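PDB 5CXW: penicillin-binding protein 1A from Mycobacterium tuberculosis, which synthesises cross-linked peptidoglycan, forming glycan strands with its N-terminal transglycosylase domain and cross-linking peptides with the C-terminal, penicillin-sensitive transpeptidase domain, the part in this chain. Local coordinates for residues P259-E271 with F364-V376. Numbering follows the deposited sequence.
Sequences PKAVADNVTAAME and FPKPTEVGGYAGV
Asp264 and Pro367 lie closest, 5.1 Å between CA atoms, where segment 364-376 runs along helix 260-270 toward its N-terminal end; it then turns and returns past Asn265, which meets Gly375. The amide of Asn265 holds both arms of this bend. Its OD1 accepts from Gly375 N at 2.9 Å, with the donor tilted 26° from the carbonyl plane. Asn265 ND2 donates to Thr368 O at 2.9 Å, approaching nearly end-on to the carbonyl (C=O...N angle 169°). The same ND2 also donates to Ala261 O, one turn back in the helix, which fixes the rotation of the amide. Pro367 CB lies against this amide, and Val370 CG2 packs on Ala261 CB at 3.6 Å. A type I' turn from Val370 to Tyr373 closes the bend, with Gly371 and Gly372 at its corners. Further along the helix, Thr267 CG2 sits over a face of the Phe364 ring in a CH-pi contact, 3.6 Å from the centroid. CG2 stands anti to the backbone N, which brings this methyl over the ring, while OG1 (chi1 -60°) hydrogen-bonds Tyr311 OH. Glu271 OE2 comes to the ring edge, 3.6 Å from Phe364 CD2, and a water links Glu271 OE2 to Phe364 N. Pro365 lies across the Asp264 carboxylate, which is salt-bridged to Lys260 NZ and hydrogen-bonded to Ser224. One water joins Asp264 OD2 to Lys366 O, and another joins Asp264 O to Pro365 O. Behind the helix, Val262 and Val266 pack on Leu108 of helix 100-109, which follows the predicted acylation serine, Ser97. The arrangement is an irregular segment near the C-terminal end of the modelled chain, folded back over a helix of the penicillin-binding transpeptidase domain, away from the drug pocket.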
loop_
_atom_site.group_PDB
_atom_site.type_symbol
_atom_site.label_atom_id
_atom_site.label_comp_id
_atom_site.label_asym_id
_atom_site.label_seq_id
_atom_site.Cartn_x
_atom_site.Cartn_y
_atom_site.Cartn_z
ATOM N N PRO A 259 -0.513 16.051 8.374
ATOM C CA PRO A 259 -0.087 17.387 7.944
ATOM C C PRO A 259 0.760 17.313 6.662
ATOM O O PRO A 259 1.525 16.355 6.433
ATOM C CB PRO A 259 0.736 17.920 9.125
ATOM C CG PRO A 259 0.299 17.054 10.305
ATOM C CD PRO A 259 -0.156 15.745 9.762
ATOM N N LYS A 260 0.541 18.293 5.792
ATOM C CA LYS A 260 1.294 18.384 4.551
ATOM C C LYS A 260 2.793 18.234 4.768
ATOM O O LYS A 260 3.480 17.537 4.004
ATOM C CB LYS A 260 0.990 19.712 3.869
ATOM C CG LYS A 260 1.899 20.008 2.648
ATOM C CD LYS A 260 1.420 21.173 1.833
ATOM C CE LYS A 260 2.347 21.555 0.685
ATOM N NZ LYS A 260 2.610 20.469 -0.271
ATOM N N ALA A 261 3.333 18.957 5.760
ATOM C CA ALA A 261 4.781 18.942 5.991
ATOM C C ALA A 261 5.249 17.521 6.345
ATOM O O ALA A 261 6.330 17.081 5.886
ATOM C CB ALA A 261 5.213 19.942 7.031
ATOM N N VAL A 262 4.433 16.808 7.112
ATOM C CA VAL A 262 4.728 15.438 7.451
ATOM C C VAL A 262 4.687 14.568 6.216
ATOM O O VAL A 262 5.652 13.784 5.943
ATOM C CB VAL A 262 3.759 14.918 8.547
ATOM C CG1 VAL A 262 3.875 13.412 8.684
ATOM C CG2 VAL A 262 4.049 15.591 9.839
ATOM N N ALA A 263 3.600 14.618 5.486
ATOM C CA ALA A 263 3.452 13.742 4.333
ATOM C C ALA A 263 4.595 13.974 3.317
ATOM O O ALA A 263 5.137 13.021 2.750
ATOM C CB ALA A 263 2.146 14.007 3.661
ATOM N N ASP A 264 4.948 15.225 3.076
ATOM C CA ASP A 264 5.976 15.574 2.071
ATOM C C ASP A 264 7.387 15.100 2.515
ATOM O O ASP A 264 8.239 14.773 1.670
ATOM C CB ASP A 264 5.922 17.063 1.746
ATOM C CG ASP A 264 4.585 17.471 1.026
ATOM O OD1 ASP A 264 3.818 16.566 0.535
ATOM O OD2 ASP A 264 4.363 18.687 0.926
ATOM N N ASN A 265 7.637 15.068 3.826
ATOM C CA ASN A 265 8.864 14.473 4.355
ATOM C C ASN A 265 8.881 12.940 4.196
ATOM O O ASN A 265 9.949 12.338 3.882
ATOM C CB ASN A 265 9.146 14.862 5.809
ATOM C CG ASN A 265 9.898 16.161 5.907
ATOM O OD1 ASN A 265 11.115 16.184 5.787
ATOM N ND2 ASN A 265 9.209 17.242 6.147
ATOM N N VAL A 266 7.726 12.294 4.423
ATOM C CA VAL A 266 7.639 10.856 4.186
ATOM C C VAL A 266 7.956 10.557 2.671
ATOM O O VAL A 266 8.776 9.697 2.340
ATOM C CB VAL A 266 6.285 10.268 4.571
ATOM C CG1 VAL A 266 6.165 8.821 4.088
ATOM C CG2 VAL A 266 6.041 10.411 6.094
ATOM N N THR A 267 7.343 11.336 1.789
ATOM C CA THR A 267 7.640 11.254 0.358
ATOM C C THR A 267 9.118 11.339 0.109
ATOM O O THR A 267 9.666 10.515 -0.625
ATOM C CB THR A 267 6.831 12.308 -0.411
ATOM O OG1 THR A 267 5.454 12.035 -0.185
ATOM C CG2 THR A 267 7.138 12.286 -1.905
ATOM N N ALA A 268 9.760 12.359 0.707
ATOM C CA ALA A 268 11.159 12.599 0.476
ATOM C C ALA A 268 11.964 11.323 0.872
ATOM O O ALA A 268 12.913 10.965 0.174
ATOM C CB ALA A 268 11.646 13.830 1.211
ATOM N N ALA A 269 11.655 10.745 2.005
ATOM C CA ALA A 269 12.339 9.490 2.417
ATOM C C ALA A 269 12.167 8.329 1.486
ATOM O O ALA A 269 13.094 7.489 1.343
ATOM C CB ALA A 269 11.906 9.108 3.827
ATOM N N MET A 270 10.997 8.271 0.828
ATOM C CA MET A 270 10.606 7.169 -0.061
ATOM C C MET A 270 11.103 7.355 -1.488
ATOM O O MET A 270 11.112 6.396 -2.258
ATOM C CB MET A 270 9.092 6.987 -0.077
ATOM C CG MET A 270 8.630 6.513 1.263
ATOM S SD MET A 270 6.833 6.545 1.409
ATOM C CE MET A 270 6.425 5.222 0.242
ATOM N N GLU A 271 11.485 8.574 -1.840
ATOM C CA GLU A 271 11.885 8.862 -3.261
ATOM C C GLU A 271 12.947 7.943 -3.808
ATOM O O GLU A 271 12.821 7.501 -4.938
ATOM C CB GLU A 271 12.293 10.302 -3.452
ATOM C CG GLU A 271 11.129 11.249 -3.638
ATOM C CD GLU A 271 11.590 12.679 -3.901
ATOM O OE1 GLU A 271 11.833 13.395 -2.938
ATOM O OE2 GLU A 271 11.725 13.088 -5.050
ATOM N N PHE A 364 7.813 15.998 -6.795
ATOM C CA PHE A 364 7.141 16.040 -5.504
ATOM C C PHE A 364 7.302 17.396 -4.808
ATOM O O PHE A 364 8.265 18.125 -5.056
ATOM C CB PHE A 364 7.710 14.907 -4.648
ATOM C CG PHE A 364 7.299 13.564 -5.100
ATOM C CD1 PHE A 364 6.005 13.180 -4.960
ATOM C CD2 PHE A 364 8.223 12.663 -5.580
ATOM C CE1 PHE A 364 5.583 11.891 -5.340
ATOM C CE2 PHE A 364 7.835 11.379 -5.977
ATOM C CZ PHE A 364 6.510 10.970 -5.808
ATOM N N PRO A 365 6.362 17.726 -3.912
ATOM C CA PRO A 365 6.452 19.009 -3.219
ATOM C C PRO A 365 7.680 19.083 -2.343
ATOM O O PRO A 365 8.049 18.124 -1.708
ATOM C CB PRO A 365 5.138 19.074 -2.396
ATOM C CG PRO A 365 4.311 17.969 -2.866
ATOM C CD PRO A 365 5.146 16.971 -3.564
ATOM N N LYS A 366 8.342 20.228 -2.333
ATOM C CA LYS A 366 9.516 20.404 -1.518
ATOM C C LYS A 366 9.121 20.296 -0.040
ATOM O O LYS A 366 8.205 20.974 0.429
ATOM C CB LYS A 366 10.106 21.781 -1.758
ATOM C CG LYS A 366 11.378 22.028 -1.006
ATOM C CD LYS A 366 12.006 23.356 -1.473
ATOM C CE LYS A 366 13.520 23.305 -1.286
ATOM N NZ LYS A 366 13.844 23.811 0.062
ATOM N N PRO A 367 9.817 19.450 0.704
ATOM C CA PRO A 367 9.407 19.358 2.127
ATOM C C PRO A 367 9.910 20.519 2.947
ATOM O O PRO A 367 10.924 21.125 2.616
ATOM C CB PRO A 367 10.127 18.099 2.630
ATOM C CG PRO A 367 11.214 17.827 1.639
ATOM C CD PRO A 367 10.809 18.434 0.321
ATOM N N THR A 368 9.185 20.864 3.988
ATOM C CA THR A 368 9.569 21.934 4.921
ATOM C C THR A 368 9.959 21.274 6.220
ATOM O O THR A 368 9.814 20.048 6.336
ATOM C CB THR A 368 8.433 22.948 5.143
ATOM O OG1 THR A 368 7.247 22.279 5.583
ATOM C CG2 THR A 368 8.097 23.626 3.793
ATOM N N GLU A 369 10.510 22.054 7.160
ATOM C CA GLU A 369 11.128 21.503 8.349
ATOM C C GLU A 369 10.139 20.758 9.243
ATOM O O GLU A 369 9.101 21.313 9.607
ATOM C CB GLU A 369 11.701 22.632 9.175
ATOM C CG GLU A 369 12.323 22.168 10.494
ATOM C CD GLU A 369 11.445 22.442 11.752
ATOM O OE1 GLU A 369 11.134 23.651 12.032
ATOM O OE2 GLU A 369 11.170 21.452 12.480
ATOM N N VAL A 370 10.460 19.504 9.587
ATOM C CA VAL A 370 9.726 18.757 10.602
ATOM C C VAL A 370 10.763 18.067 11.456
ATOM O O VAL A 370 11.705 17.456 10.950
ATOM C CB VAL A 370 8.768 17.687 10.013
ATOM C CG1 VAL A 370 8.071 16.913 11.176
ATOM C CG2 VAL A 370 7.749 18.402 9.123
ATOM N N GLY A 371 10.649 18.247 12.768
ATOM C CA GLY A 371 11.646 17.680 13.703
ATOM C C GLY A 371 13.048 18.258 13.504
ATOM O O GLY A 371 14.048 17.625 13.875
ATOM N N GLY A 372 13.131 19.430 12.891
ATOM C CA GLY A 372 14.415 20.090 12.614
ATOM C C GLY A 372 15.030 19.808 11.247
ATOM O O GLY A 372 16.068 20.390 10.928
ATOM N N TYR A 373 14.401 18.960 10.455
ATOM C CA TYR A 373 14.928 18.540 9.144
ATOM C C TYR A 373 13.904 18.765 8.040
ATOM O O TYR A 373 12.686 18.468 8.195
ATOM C CB TYR A 373 15.317 17.057 9.201
ATOM C CG TYR A 373 16.324 16.763 10.306
ATOM C CD1 TYR A 373 17.683 17.011 10.100
ATOM C CD2 TYR A 373 15.927 16.286 11.575
ATOM C CE1 TYR A 373 18.620 16.754 11.080
ATOM C CE2 TYR A 373 16.888 16.020 12.581
ATOM C CZ TYR A 373 18.209 16.269 12.325
ATOM O OH TYR A 373 19.118 16.007 13.331
ATOM N N ALA A 374 14.394 19.273 6.906
ATOM C CA ALA A 374 13.550 19.424 5.706
ATOM C C ALA A 374 14.090 18.455 4.675
ATOM O O ALA A 374 15.135 18.710 4.060
ATOM C CB ALA A 374 13.616 20.834 5.165
ATOM N N GLY A 375 13.365 17.394 4.427
ATOM C CA GLY A 375 13.821 16.356 3.534
ATOM C C GLY A 375 14.999 15.524 4.083
ATOM O O GLY A 375 15.398 15.693 5.246
ATOM N N VAL A 376 15.513 14.644 3.238
ATOM C CA VAL A 376 16.536 13.647 3.633
ATOM C C VAL A 376 17.831 14.398 3.857
ATOM O O VAL A 376 18.229 15.116 2.933
ATOM C CB VAL A 376 16.728 12.572 2.593
ATOM C CG1 VAL A 376 17.797 11.556 3.050
ATOM C CG2 VAL A 376 15.424 11.827 2.332
HETATM O O HOH W 1 6.016 20.358 2.461
HETATM O O HOH W 2 8.396 15.514 -1.016
HETATM O O HOH W 3 10.356 14.884 -7.075
#